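Local coordinates for protein exopolyphosphatase (Aquifex aeolicus, PDB 1T6C) that probably hydrolyses phosphoanhydride bonds of polyphosphate or guanosine pentaphosphate, as a calcium-binding member of the Ppx/GppA family with an actin-like fold, at residues I45-L48 with G49-V52; L173-T176 with F177-D181; W247-T250 with F251-I254; F281-T284 with L285-F288. All coordinates share one frame; numbering follows the deposited sequence.

Contact 1: residues I45-L48 with G49-V52; sequences ITSL and GTKV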
ATOM      1  N   ILE A  45       6.430  13.471  -6.689  1.00 17.78           N
ATOM      2  CA  ILE A  45       7.484  12.996  -5.824  1.00 18.51           C
ATOM      3  C   ILE A  45       8.087  14.234  -5.147  1.00 19.69           C
ATOM      4  O   ILE A  45       8.562  15.154  -5.829  1.00 21.25           O
ATOM      5  CB  ILE A  45       8.541  12.190  -6.628  1.00 18.94           C
ATOM      6  CG1 ILE A  45       7.913  10.918  -7.226  1.00 21.51           C
ATOM      7  CG2 ILE A  45       9.759  11.873  -5.736  1.00 21.06           C
ATOM      8  CD1 ILE A  45       8.716  10.264  -8.385  1.00 24.09           C
ATOM      9  N   THR A  46       8.000  14.306  -3.821  1.00 18.85           N
ATOM     10  CA  THR A  46       8.647  15.387  -3.083  1.00 19.04           C
ATOM     11  C   THR A  46       9.708  14.941  -2.080  1.00 19.10           C
ATOM     12  O   THR A  46      10.329  15.772  -1.461  1.00 19.67           O
ATOM     13  CB  THR A  46       7.621  16.279  -2.353  1.00 19.01           C
ATOM     14  OG1 THR A  46       6.998  15.553  -1.288  1.00 18.97           O
ATOM     15  CG2 THR A  46       6.495  16.739  -3.293  1.00 18.88           C
ATOM     16  N   SER A  47       9.873  13.640  -1.911  1.00 20.14           N
ATOM     17  CA  SER A  47      10.925  13.058  -1.096  1.00 21.08           C
ATOM     18  C   SER A  47      11.018  13.684   0.284  1.00 22.25           C
ATOM     19  O   SER A  47      12.101  14.099   0.714  1.00 22.26           O
ATOM     20  CB  SER A  47      12.272  13.139  -1.833  1.00 21.20           C
ATOM     21  OG  SER A  47      12.142  12.608  -3.143  1.00 23.70           O
ATOM     22  N   LEU A  48       9.893  13.739   1.001  1.00 21.79           N
ATOM     23  CA  LEU A  48       9.898  14.293   2.360  1.00 23.05           C
ATOM     24  C   LEU A  48      10.796  13.529   3.344  1.00 23.40           C
ATOM     25  O   LEU A  48      11.233  14.085   4.343  1.00 24.52           O
ATOM     26  CB  LEU A  48       8.476  14.338   2.948  1.00 23.10           C
ATOM     27  CG  LEU A  48       7.690  15.626   2.819  1.00 25.08           C
ATOM     28  CD1 LEU A  48       6.299  15.375   3.426  1.00 25.35           C
ATOM     29  CD2 LEU A  48       8.321  16.847   3.503  1.00 21.86           C
ATOM     30  N   GLY A  49      11.032  12.257   3.091  1.00 24.11           N
ATOM     31  CA  GLY A  49      11.893  11.454   3.940  1.00 26.17           C
ATOM     32  C   GLY A  49      13.374  11.748   3.782  1.00 27.55           C
ATOM     33  O   GLY A  49      14.195  11.142   4.480  1.00 28.73           O
ATOM     34  N   THR A  50      13.733  12.663   2.881  1.00 28.26           N
ATOM     35  CA  THR A  50      15.136  12.980   2.629  1.00 29.19           C
ATOM     36  C   THR A  50      15.827  13.406   3.907  1.00 30.33           C
ATOM     37  O   THR A  50      15.435  14.388   4.543  1.00 29.90           O
ATOM     38  CB  THR A  50      15.268  14.090   1.576  1.00 29.02           C
ATOM     39  OG1 THR A  50      14.668  13.658   0.351  1.00 27.77           O
ATOM     40  CG2 THR A  50      16.744  14.307   1.196  1.00 30.17           C
ATOM     41  N   LYS A  51      16.855  12.645   4.274  1.00 31.80           N
ATOM     42  CA  LYS A  51      17.749  12.973   5.383  1.00 33.53           C
ATOM     43  C   LYS A  51      17.072  12.966   6.767  1.00 34.21           C
ATOM     44  O   LYS A  51      17.606  13.499   7.726  1.00 34.15           O
ATOM     45  CB  LYS A  51      18.470  14.304   5.110  1.00 34.04           C
ATOM     46  CG  LYS A  51      19.669  14.155   4.168  1.00 36.48           C
ATOM     47  CD  LYS A  51      20.146  15.504   3.619  1.00 39.35           C
ATOM     48  CE  LYS A  51      20.498  16.516   4.733  1.00 41.07           C
ATOM     49  NZ  LYS A  51      21.489  16.007   5.746  1.00 42.61           N
ATOM     50  N   VAL A  52      15.914  12.327   6.883  1.00 35.14           N
ATOM     51  CA  VAL A  52      15.206  12.307   8.157  1.00 36.01           C
ATOM     52  C   VAL A  52      15.923  11.339   9.089  1.00 37.28           C
ATOM     53  O   VAL A  52      16.120  11.650  10.263  1.00 37.46           O
ATOM     54  CB  VAL A  52      13.719  11.941   7.997  1.00 36.12           C
ATOM     55  CG1 VAL A  52      13.052  11.663   9.371  1.00 35.90           C
ATOM     56  CG2 VAL A  52      12.986  13.057   7.273  1.00 35.15           C
TER
HETATM   57  O   HOH W   1      13.242  15.710   4.257  1.00 22.33           O
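The carbonyl oxygen of S47 takes two bonds from T50, one from the hydroxyl (OG1 to S47 O, 2.6 Å) and one from the amide (T50 N to S47 O, 3.1 Å). The amide bond closes a type I beta turn running from S47 to T50, in the loop that leads from strand 35-45 to helix 52-55. The two donors reach the oxygen differently: the amide stands well above the carbonyl plane, 53° out of it, whereas the hydroxyl is tilted from that plane by only 16°. T50 can do this because OG1 lies beside its own backbone N (chi1 -60°), which turns the hydroxyl back over the turn and also sets it 3.3 Å from S47 CB. A valine in place of T50 would probably leave S47 O with the amide as its one partner from this residue and let the start of the turn move more freely. A water bridges two carbonyls, donating to both L48 O and T50 O. Backbone bonds from S47 to Y22 and from G49 to S21 fix the loop against the chain near strand 23-32, and the L48 side chain touches T66 of helix 60-79. At the other end, V52 N bonds to G49 O at 3.2 Å, and the CG2 methyl of V52 rests 3.6 Å from L48 O.

Contact 2: residues L173-T176 with F177-D181; sequences LTET and FFKQD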
ATOM      1  N   LEU A 173      14.373  -6.119   4.538  1.00  9.81           N
ATOM      2  CA  LEU A 173      14.551  -7.569   4.436  1.00 10.66           C
ATOM      3  C   LEU A 173      15.595  -7.933   3.389  1.00 10.60           C
ATOM      4  O   LEU A 173      16.425  -8.820   3.602  1.00 10.25           O
ATOM      5  CB  LEU A 173      13.252  -8.268   4.075  1.00 11.37           C
ATOM      6  CG  LEU A 173      12.098  -8.192   5.066  1.00 15.35           C
ATOM      7  CD1 LEU A 173      10.996  -9.146   4.711  1.00 18.08           C
ATOM      8  CD2 LEU A 173      12.599  -8.371   6.464  1.00 18.58           C
ATOM      9  N   THR A 174      15.559  -7.229   2.268  1.00 10.04           N
ATOM     10  CA  THR A 174      16.531  -7.451   1.182  1.00  9.43           C
ATOM     11  C   THR A 174      17.950  -7.145   1.634  1.00 10.40           C
ATOM     12  O   THR A 174      18.849  -7.933   1.441  1.00 10.78           O
ATOM     13  CB  THR A 174      16.122  -6.610  -0.058  1.00  9.90           C
ATOM     14  OG1 THR A 174      14.839  -7.057  -0.493  1.00  9.06           O
ATOM     15  CG2 THR A 174      17.030  -6.865  -1.223  1.00 10.92           C
ATOM     16  N   GLU A 175      18.129  -6.004   2.267  1.00 10.43           N
ATOM     17  CA  GLU A 175      19.480  -5.675   2.725  1.00 11.45           C
ATOM     18  C   GLU A 175      19.965  -6.650   3.793  1.00 11.37           C
ATOM     19  O   GLU A 175      21.141  -7.021   3.858  1.00 12.56           O
ATOM     20  CB  GLU A 175      19.505  -4.284   3.315  1.00 12.05           C
ATOM     21  CG  GLU A 175      20.926  -3.811   3.682  1.00 16.17           C
ATOM     22  CD  GLU A 175      21.427  -4.245   5.076  1.00 19.48           C
ATOM     23  OE1 GLU A 175      20.624  -4.496   6.001  1.00 19.61           O
ATOM     24  OE2 GLU A 175      22.661  -4.371   5.244  1.00 23.02           O
ATOM     25  N   THR A 176      19.070  -7.042   4.674  1.00 10.83           N
ATOM     26  CA  THR A 176      19.432  -7.860   5.816  1.00 11.03           C
ATOM     27  C   THR A 176      19.845  -9.253   5.397  1.00 11.26           C
ATOM     28  O   THR A 176      20.868  -9.783   5.865  1.00 12.04           O
ATOM     29  CB  THR A 176      18.227  -7.953   6.788  1.00 10.77           C
ATOM     30  OG1 THR A 176      17.984  -6.675   7.412  1.00 10.62           O
ATOM     31  CG2 THR A 176      18.505  -8.958   7.888  1.00 12.06           C
ATOM     32  N   PHE A 177      19.025  -9.877   4.552  1.00 10.96           N
ATOM     33  CA  PHE A 177      19.224 -11.298   4.223  1.00 10.11           C
ATOM     34  C   PHE A 177      19.955 -11.554   2.911  1.00 11.20           C
ATOM     35  O   PHE A 177      20.672 -12.549   2.800  1.00 12.65           O
ATOM     36  CB  PHE A 177      17.860 -12.000   4.181  1.00 10.82           C
ATOM     37  CG  PHE A 177      17.199 -12.072   5.516  1.00  8.45           C
ATOM     38  CD1 PHE A 177      17.752 -12.858   6.517  1.00 10.38           C
ATOM     39  CD2 PHE A 177      16.023 -11.376   5.783  1.00  8.44           C
ATOM     40  CE1 PHE A 177      17.183 -12.904   7.777  1.00 10.72           C
ATOM     41  CE2 PHE A 177      15.471 -11.421   7.028  1.00  9.73           C
ATOM     42  CZ  PHE A 177      16.048 -12.195   8.031  1.00 10.86           C
ATOM     43  N   PHE A 178      19.715 -10.708   1.921  1.00 10.36           N
ATOM     44  CA  PHE A 178      20.153 -10.966   0.551  1.00 11.59           C
ATOM     45  C   PHE A 178      21.442 -10.216   0.301  1.00 12.92           C
ATOM     46  O   PHE A 178      21.460  -9.181  -0.354  1.00 14.98           O
ATOM     47  CB  PHE A 178      19.076 -10.623  -0.473  1.00 11.45           C
ATOM     48  CG  PHE A 178      17.754 -11.353  -0.288  1.00  9.29           C
ATOM     49  CD1 PHE A 178      17.631 -12.515   0.483  1.00 10.16           C
ATOM     50  CD2 PHE A 178      16.614 -10.889  -0.947  1.00  9.15           C
ATOM     51  CE1 PHE A 178      16.413 -13.156   0.607  1.00  9.20           C
ATOM     52  CE2 PHE A 178      15.369 -11.567  -0.824  1.00 10.07           C
ATOM     53  CZ  PHE A 178      15.290 -12.687  -0.063  1.00 10.55           C
ATOM     54  N   LYS A 179      22.537 -10.774   0.802  1.00 13.38           N
ATOM     55  CA  LYS A 179      23.830 -10.128   0.613  1.00 13.81           C
ATOM     56  C   LYS A 179      24.334 -10.290  -0.825  1.00 15.11           C
ATOM     57  O   LYS A 179      25.076  -9.430  -1.291  1.00 16.44           O
ATOM     58  CB  LYS A 179      24.886 -10.631   1.597  1.00 14.80           C
ATOM     59  CG  LYS A 179      24.459 -10.638   3.071  1.00 15.94           C
ATOM     60  CD  LYS A 179      24.144  -9.268   3.567  1.00 15.62           C
ATOM     61  CE  LYS A 179      23.850  -9.284   5.064  1.00 15.73           C
ATOM     62  NZ  LYS A 179      23.405  -7.940   5.548  1.00 14.98           N
ATOM     63  N   GLN A 180      23.929 -11.367  -1.501  1.00 13.68           N
ATOM     64  CA  GLN A 180      24.180 -11.536  -2.941  1.00 14.40           C
ATOM     65  C   GLN A 180      22.962 -11.124  -3.759  1.00 13.48           C
ATOM     66  O   GLN A 180      21.830 -11.131  -3.264  1.00 12.61           O
ATOM     67  CB  GLN A 180      24.552 -12.978  -3.245  0.66 14.47           C
ATOM     68  CG  GLN A 180      25.785 -13.445  -2.491  0.66 19.20           C
ATOM     69  CD  GLN A 180      27.015 -13.373  -3.334  0.66 23.92           C
ATOM     70  OE1 GLN A 180      27.590 -12.299  -3.519  0.66 26.43           O
ATOM     71  NE2 GLN A 180      27.417 -14.515  -3.884  0.66 26.38           N
ATOM     72  N   ASP A 181      23.206 -10.778  -5.017  1.00 13.29           N
ATOM     73  CA  ASP A 181      22.142 -10.384  -5.926  1.00 12.67           C
ATOM     74  C   ASP A 181      22.190 -11.234  -7.185  1.00 12.45           C
ATOM     75  O   ASP A 181      23.056 -11.007  -8.028  1.00 13.26           O
ATOM     76  CB  ASP A 181      22.310  -8.912  -6.260  1.00 12.81           C
ATOM     77  CG  ASP A 181      21.238  -8.390  -7.168  1.00 15.02           C
ATOM     78  OD1 ASP A 181      20.285  -9.127  -7.530  1.00 13.10           O
ATOM     79  OD2 ASP A 181      21.252  -7.204  -7.542  1.00 16.70           O
TER
HETATM   80  O   HOH W   2      24.813  -5.762   4.559  1.00 44.66           O
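Backbone bonds, a lysine reaching back and a methyl over a ring join L173-T176 to F177-D181 at the end of helix 170-177, which packs on helix 185-199. Of the backbone bonds, F177 N to L173 O (3.0 Å) is the straighter, with 162° at the hydrogen; F178 N to T174 O bends to 144° as F178 leaves helical angles. The polar side-chain contact belongs to K179, whose chain bends at chi2 and so brings NZ back to the carbonyls of the last turn. There NZ bonds to E175 O at 3.0 Å and, more weakly, to T176 O. Its salt bridge to E175 OE2 is long at 3.7 Å, but a water accepting from NZ and donating to OE2 spans the same pair.

Among the apolar contacts, T176 CG2 makes a CH-pi contact with the F177 ring, 3.9 Å from the centroid and 4° off the normal. The methyl stands anti to its backbone N, while T176 OG1 is taken by N172 O. L173 CD2 meets F177 CE2 at 4.2 Å, and both side chains also pack on F191; the L173 side chain is about 12 Å from the bound calcium ion. An alanine at F177 would probably leave the T176 methyl and L173 CD2 without their aromatic partner and open a gap against helix 185-199. With two carbonyls at the C-terminal end of the helix turned to one ammonium, K179 is likely to offset the negative end of the helix dipole, while F177 and F178 turn the same end onto F191.

Contact 3: residues W247-T250 with F251-I254; sequences WFDT and FKEI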
ATOM      1  N   TRP A 247       6.740 -18.008  -9.250  1.00 12.87           N
ATOM      2  CA  TRP A 247       7.320 -16.660  -9.458  1.00 12.24           C
ATOM      3  C   TRP A 247       8.483 -16.367  -8.515  1.00 11.66           C
ATOM      4  O   TRP A 247       9.471 -15.714  -8.905  1.00 11.88           O
ATOM      5  CB  TRP A 247       6.243 -15.562  -9.366  1.00 13.09           C
ATOM      6  CG  TRP A 247       5.425 -15.512 -10.599  1.00 12.81           C
ATOM      7  CD1 TRP A 247       4.156 -15.960 -10.769  1.00 15.19           C
ATOM      8  CD2 TRP A 247       5.876 -15.093 -11.886  1.00 11.54           C
ATOM      9  NE1 TRP A 247       3.776 -15.822 -12.083  1.00 14.66           N
ATOM     10  CE2 TRP A 247       4.820 -15.282 -12.792  1.00 12.25           C
ATOM     11  CE3 TRP A 247       7.073 -14.535 -12.367  1.00 11.58           C
ATOM     12  CZ2 TRP A 247       4.926 -14.976 -14.128  1.00 12.53           C
ATOM     13  CZ3 TRP A 247       7.160 -14.224 -13.690  1.00 12.98           C
ATOM     14  CH2 TRP A 247       6.101 -14.439 -14.554  1.00 12.91           C
ATOM     15  N   PHE A 248       8.376 -16.794  -7.258  1.00 11.35           N
ATOM     16  CA  PHE A 248       9.493 -16.683  -6.335  1.00 10.52           C
ATOM     17  C   PHE A 248      10.722 -17.418  -6.889  1.00 11.79           C
ATOM     18  O   PHE A 248      11.814 -16.886  -6.950  1.00 11.20           O
ATOM     19  CB  PHE A 248       9.142 -17.199  -4.932  1.00 11.40           C
ATOM     20  CG  PHE A 248      10.200 -16.867  -3.928  1.00 11.29           C
ATOM     21  CD1 PHE A 248      10.145 -15.683  -3.206  1.00 11.14           C
ATOM     22  CD2 PHE A 248      11.285 -17.700  -3.737  1.00 13.10           C
ATOM     23  CE1 PHE A 248      11.166 -15.322  -2.324  1.00 11.38           C
ATOM     24  CE2 PHE A 248      12.262 -17.363  -2.856  1.00 12.12           C
ATOM     25  CZ  PHE A 248      12.206 -16.166  -2.149  1.00 11.67           C
ATOM     26  N   ASP A 249      10.516 -18.640  -7.346  1.00 12.57           N
ATOM     27  CA  ASP A 249      11.606 -19.435  -7.877  1.00 13.80           C
ATOM     28  C   ASP A 249      12.217 -18.834  -9.152  1.00 13.44           C
ATOM     29  O   ASP A 249      13.425 -18.947  -9.375  1.00 14.52           O
ATOM     30  CB  ASP A 249      11.131 -20.856  -8.129  1.00 14.64           C
ATOM     31  CG  ASP A 249      10.883 -21.624  -6.850  1.00 18.75           C
ATOM     32  OD1 ASP A 249      11.310 -21.210  -5.731  1.00 20.31           O
ATOM     33  OD2 ASP A 249      10.179 -22.653  -6.898  1.00 22.63           O
ATOM     34  N   THR A 250      11.408 -18.137  -9.942  1.00 13.04           N
ATOM     35  CA  THR A 250      11.860 -17.466 -11.145  1.00 13.28           C
ATOM     36  C   THR A 250      12.734 -16.291 -10.776  1.00 12.26           C
ATOM     37  O   THR A 250      13.868 -16.164 -11.238  1.00 12.37           O
ATOM     38  CB  THR A 250      10.626 -16.997 -11.941  1.00 14.09           C
ATOM     39  OG1 THR A 250       9.970 -18.157 -12.475  1.00 17.05           O
ATOM     40  CG2 THR A 250      10.968 -16.167 -13.135  1.00 13.71           C
ATOM     41  N   PHE A 251      12.229 -15.435  -9.903  1.00 12.08           N
ATOM     42  CA  PHE A 251      12.983 -14.220  -9.573  1.00 11.29           C
ATOM     43  C   PHE A 251      14.235 -14.513  -8.763  1.00 12.20           C
ATOM     44  O   PHE A 251      15.220 -13.800  -8.864  1.00 12.56           O
ATOM     45  CB  PHE A 251      12.088 -13.199  -8.873  1.00 11.94           C
ATOM     46  CG  PHE A 251      11.236 -12.446  -9.807  1.00 12.20           C
ATOM     47  CD1 PHE A 251       9.898 -12.680  -9.884  1.00 12.75           C
ATOM     48  CD2 PHE A 251      11.802 -11.518 -10.664  1.00 14.87           C
ATOM     49  CE1 PHE A 251       9.106 -11.946 -10.781  1.00 14.23           C
ATOM     50  CE2 PHE A 251      11.029 -10.842 -11.584  1.00 14.35           C
ATOM     51  CZ  PHE A 251       9.678 -11.052 -11.630  1.00 13.14           C
ATOM     52  N   LYS A 252      14.267 -15.598  -8.000  1.00 12.74           N
ATOM     53  CA  LYS A 252      15.454 -15.910  -7.224  1.00 12.73           C
ATOM     54  C   LYS A 252      16.640 -16.306  -8.111  1.00 13.47           C
ATOM     55  O   LYS A 252      17.746 -16.331  -7.625  1.00 14.05           O
ATOM     56  CB  LYS A 252      15.133 -16.939  -6.125  1.00 15.04           C
ATOM     57  CG  LYS A 252      15.101 -18.370  -6.563  1.00 16.43           C
ATOM     58  CD  LYS A 252      14.744 -19.263  -5.346  1.00 20.60           C
ATOM     59  CE  LYS A 252      14.786 -20.731  -5.704  1.00 24.65           C
ATOM     60  NZ  LYS A 252      14.431 -21.592  -4.527  1.00 26.22           N
ATOM     61  N   GLU A 253      16.404 -16.572  -9.390  1.00 13.48           N
ATOM     62  CA  GLU A 253      17.453 -16.927 -10.345  1.00 15.03           C
ATOM     63  C   GLU A 253      17.850 -15.770 -11.249  1.00 13.85           C
ATOM     64  O   GLU A 253      18.695 -15.941 -12.147  1.00 14.45           O
ATOM     65  CB  GLU A 253      16.967 -18.067 -11.242  1.00 16.34           C
ATOM     66  CG  GLU A 253      16.604 -19.329 -10.504  1.00 24.31           C
ATOM     67  CD  GLU A 253      17.759 -19.959  -9.721  1.00 31.32           C
ATOM     68  OE1 GLU A 253      17.460 -20.613  -8.665  1.00 36.14           O
ATOM     69  OE2 GLU A 253      18.958 -19.809 -10.133  1.00 34.30           O
ATOM     70  N   ILE A 254      17.261 -14.590 -11.035  1.00 11.87           N
ATOM     71  CA  ILE A 254      17.498 -13.447 -11.916  1.00 12.37           C
ATOM     72  C   ILE A 254      18.148 -12.307 -11.150  1.00 11.58           C
ATOM     73  O   ILE A 254      17.565 -11.798 -10.183  1.00 11.38           O
ATOM     74  CB  ILE A 254      16.199 -12.926 -12.591  1.00 11.81           C
ATOM     75  CG1 ILE A 254      15.450 -14.078 -13.308  1.00 14.20           C
ATOM     76  CG2 ILE A 254      16.551 -11.755 -13.560  1.00 12.82           C
ATOM     77  CD1 ILE A 254      14.060 -13.702 -13.817  1.00 15.05           C
TER
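W247 and F251, one turn apart near the end of helix 241-251, share both a backbone bond and a ring contact. F251 N gives a nearly straight bond to W247 O (2.9 Å, 168° at the hydrogen). The next amide, K252 N, finds F248 O at 3.0 Å, with the donor nearly along the C=O axis. E253 N then turns to T250 O at 3.2 Å: the spacing shortens from i-4 to i-3, and the donor stands above that carbonyl plane. I254 N closes the following type I turn on F251 O.

Side-chain polar groups find their main partners mostly outside W247-I254. D249 and K252 form a salt bridge whose hydrogen bond is weak, 3.4 Å from D249 OD1 to K252 NZ, but each also has a stronger mate: K245 for the aspartate, through OD2, and E185 for the lysine. K252 lies alongside D249 with CG between its backbone N and carbonyl carbon (chi1 82°) and the rest of the chain extended; on the way its CD touches F248 CE2 at 4.0 Å. T250 OG1 is held by K246 O and W247 NE1 by E223.

The six-membered ring of W247 and the F251 ring meet obliquely, planes at 33°, with W247 CE3 3.7 Å from F251 CE1. F263 packs against both residues, edge-to-face on W247, and T250 CG2 lies beside I254 CD1. The passage from i-4 bonding to an i-3 bond and a type I turn is a common way for an alpha helix to end, here before the short loop to helix 256-262.

Contact 4: residues F281-T284 with L285-F288; sequences FLKT and LEIF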
ATOM      1  N   PHE A 281       4.272 -12.927   0.755  1.00  9.38           N
ATOM      2  CA  PHE A 281       2.964 -13.507   0.391  1.00  9.67           C
ATOM      3  C   PHE A 281       3.023 -15.014   0.342  1.00  9.84           C
ATOM      4  O   PHE A 281       2.054 -15.667   0.743  1.00 10.10           O
ATOM      5  CB  PHE A 281       2.490 -12.949  -0.938  1.00  9.70           C
ATOM      6  CG  PHE A 281       2.007 -11.529  -0.824  1.00  9.03           C
ATOM      7  CD1 PHE A 281       2.842 -10.470  -1.148  1.00 10.73           C
ATOM      8  CD2 PHE A 281       0.753 -11.256  -0.316  1.00 10.84           C
ATOM      9  CE1 PHE A 281       2.403  -9.175  -0.980  1.00  9.83           C
ATOM     10  CE2 PHE A 281       0.328  -9.946  -0.137  1.00 10.33           C
ATOM     11  CZ  PHE A 281       1.135  -8.931  -0.481  1.00  9.64           C
ATOM     12  N   LEU A 282       4.133 -15.579  -0.115  1.00 10.47           N
ATOM     13  CA  LEU A 282       4.258 -17.054  -0.226  1.00 10.99           C
ATOM     14  C   LEU A 282       4.211 -17.648   1.187  1.00 11.82           C
ATOM     15  O   LEU A 282       3.418 -18.572   1.475  1.00 12.14           O
ATOM     16  CB  LEU A 282       5.565 -17.401  -0.953  1.00 11.88           C
ATOM     17  CG  LEU A 282       5.776 -18.890  -1.204  1.00 13.26           C
ATOM     18  CD1 LEU A 282       4.767 -19.380  -2.253  1.00 16.62           C
ATOM     19  CD2 LEU A 282       7.231 -19.080  -1.638  1.00 15.66           C
ATOM     20  N   LYS A 283       5.051 -17.134   2.088  1.00 10.85           N
ATOM     21  CA  LYS A 283       5.066 -17.600   3.468  1.00 11.09           C
ATOM     22  C   LYS A 283       3.733 -17.340   4.183  1.00 11.52           C
ATOM     23  O   LYS A 283       3.298 -18.145   5.001  1.00 12.00           O
ATOM     24  CB  LYS A 283       6.289 -17.053   4.246  1.00 12.61           C
ATOM     25  CG  LYS A 283       6.437 -17.567   5.677  1.00 15.83           C
ATOM     26  CD  LYS A 283       6.639 -19.083   5.812  1.00 20.35           C
ATOM     27  CE  LYS A 283       7.989 -19.551   5.298  1.00 21.61           C
ATOM     28  NZ  LYS A 283       8.213 -21.013   5.696  1.00 22.47           N
ATOM     29  N   THR A 284       3.055 -16.247   3.855  1.00 11.00           N
ATOM     30  CA  THR A 284       1.759 -15.951   4.454  1.00 10.53           C
ATOM     31  C   THR A 284       0.768 -17.078   4.123  1.00 10.30           C
ATOM     32  O   THR A 284       0.082 -17.589   5.004  1.00 11.61           O
ATOM     33  CB  THR A 284       1.216 -14.607   3.938  1.00 11.54           C
ATOM     34  OG1 THR A 284       1.993 -13.535   4.515  1.00 12.45           O
ATOM     35  CG2 THR A 284      -0.202 -14.374   4.392  1.00 13.55           C
ATOM     36  N   LEU A 285       0.682 -17.445   2.857  1.00 11.06           N
ATOM     37  CA  LEU A 285      -0.224 -18.530   2.460  1.00 10.53           C
ATOM     38  C   LEU A 285       0.134 -19.856   3.162  1.00 12.22           C
ATOM     39  O   LEU A 285      -0.764 -20.565   3.647  1.00 13.05           O
ATOM     40  CB  LEU A 285      -0.249 -18.719   0.951  1.00 11.31           C
ATOM     41  CG  LEU A 285      -0.979 -17.611   0.196  1.00 11.79           C
ATOM     42  CD1 LEU A 285      -0.986 -17.928  -1.282  1.00 14.68           C
ATOM     43  CD2 LEU A 285      -2.389 -17.414   0.677  1.00 14.22           C
ATOM     44  N   GLU A 286       1.418 -20.159   3.255  1.00 12.62           N
ATOM     45  CA  GLU A 286       1.854 -21.390   3.948  1.00 12.65           C
ATOM     46  C   GLU A 286       1.432 -21.375   5.421  1.00 13.84           C
ATOM     47  O   GLU A 286       0.846 -22.336   5.962  1.00 14.30           O
ATOM     48  CB  GLU A 286       3.371 -21.561   3.809  1.00 12.82           C
ATOM     49  CG  GLU A 286       3.895 -22.825   4.471  1.00 16.10           C
ATOM     50  CD  GLU A 286       5.400 -22.976   4.484  1.00 21.50           C
ATOM     51  OE1 GLU A 286       6.123 -22.142   3.935  1.00 21.46           O
ATOM     52  OE2 GLU A 286       5.862 -23.977   5.072  1.00 27.50           O
ATOM     53  N   ILE A 287       1.732 -20.293   6.106  1.00 13.24           N
ATOM     54  CA  ILE A 287       1.461 -20.209   7.532  1.00 14.57           C
ATOM     55  C   ILE A 287      -0.020 -20.215   7.834  1.00 14.20           C
ATOM     56  O   ILE A 287      -0.444 -20.837   8.795  1.00 15.44           O
ATOM     57  CB  ILE A 287       2.121 -18.949   8.124  1.00 16.32           C
ATOM     58  CG1 ILE A 287       3.639 -19.041   8.004  1.00 18.58           C
ATOM     59  CG2 ILE A 287       1.643 -18.690   9.560  1.00 18.60           C
ATOM     60  CD1 ILE A 287       4.269 -19.949   8.941  1.00 24.00           C
ATOM     61  N   PHE A 288      -0.815 -19.508   7.036  1.00 14.05           N
ATOM     62  CA  PHE A 288      -2.254 -19.469   7.243  1.00 13.99           C
ATOM     63  C   PHE A 288      -2.953 -20.726   6.722  1.00 14.70           C
ATOM     64  O   PHE A 288      -4.158 -20.863   6.850  1.00 14.85           O
ATOM     65  CB  PHE A 288      -2.837 -18.251   6.553  1.00 14.00           C
ATOM     66  CG  PHE A 288      -2.722 -17.000   7.341  1.00 16.23           C
ATOM     67  CD1 PHE A 288      -1.503 -16.326   7.438  1.00 16.91           C
ATOM     68  CD2 PHE A 288      -3.824 -16.486   7.996  1.00 17.01           C
ATOM     69  CE1 PHE A 288      -1.394 -15.123   8.175  1.00 16.68           C
ATOM     70  CE2 PHE A 288      -3.717 -15.299   8.711  1.00 18.77           C
ATOM     71  CZ  PHE A 288      -2.508 -14.633   8.794  1.00 16.73           C
TER
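F281-T284 and L285-F288 are successive turns of helix 274-288, joined by four backbone bonds of 2.9 to 3.1 Å from the N of residue i+4 to the O of residue i, in the pairs F281-L285, L282-E286, K283-I287 and T284-F288. Their angles at hydrogen, 163° to 167°, mark regular alpha geometry as far as F288 N.

K283 makes the polar side-chain contact. Its CG stands anti to the backbone N, and bends at chi2 and chi3 swing the tip across to E286, where NZ bonds to OE1 at 3.0 Å in a salt bridge. The ammonium comes from above the carboxylate plane, 48° out of it. The folded aliphatic part is used too, since K283 CD packs on I287 CG1 at 3.7 Å. NZ has a second acidic mate in E196 of helix 185-199, so one lysine ties E286 to a neighbouring helix.

T284 and F288 lie side by side, pointing the same way. T284 CG2 touches F288 CD1 at 3.8 Å, and T284 O sits at the edge of the same ring, 3.2 Å from CD1. The T284 hydroxyl is turned back to I280 O and also meets Y152 OH, in strand 149-156. F281 touches V143 and Q145 of strand 139-146, its side chain about 9 Å from the bound calcium ion, and L282 and L285 touch I244 of helix 241-251.

With carboxylates of E286 and E196 both on NZ, the buried K283 is likely to stay charged, its ammonium balanced by one acid on its own helix and one on helix 185-199.

Contact 1 lies apart from the rest, about 24 to 33 Å from the other centres, at the surface beside the five-stranded sheet, whereas contacts 2, 3 and 4 belong to the helices around the six-stranded sheet. Contact 4 is buried; contacts 2 and 3, at helix ends, are only partly so. Helix 185-199 is common ground, packing on all three, and contacts 3 and 4 touch directly through F248 CB and L282 CD2, 4.2 Å apart. Chemistry follows place: a hydroxyl and a water order the surface turn, a lysine meets backbone carbonyls at the end of 170-177, and in contacts 3 and 4 lysines reach E185 and E196, both on helix 185-199.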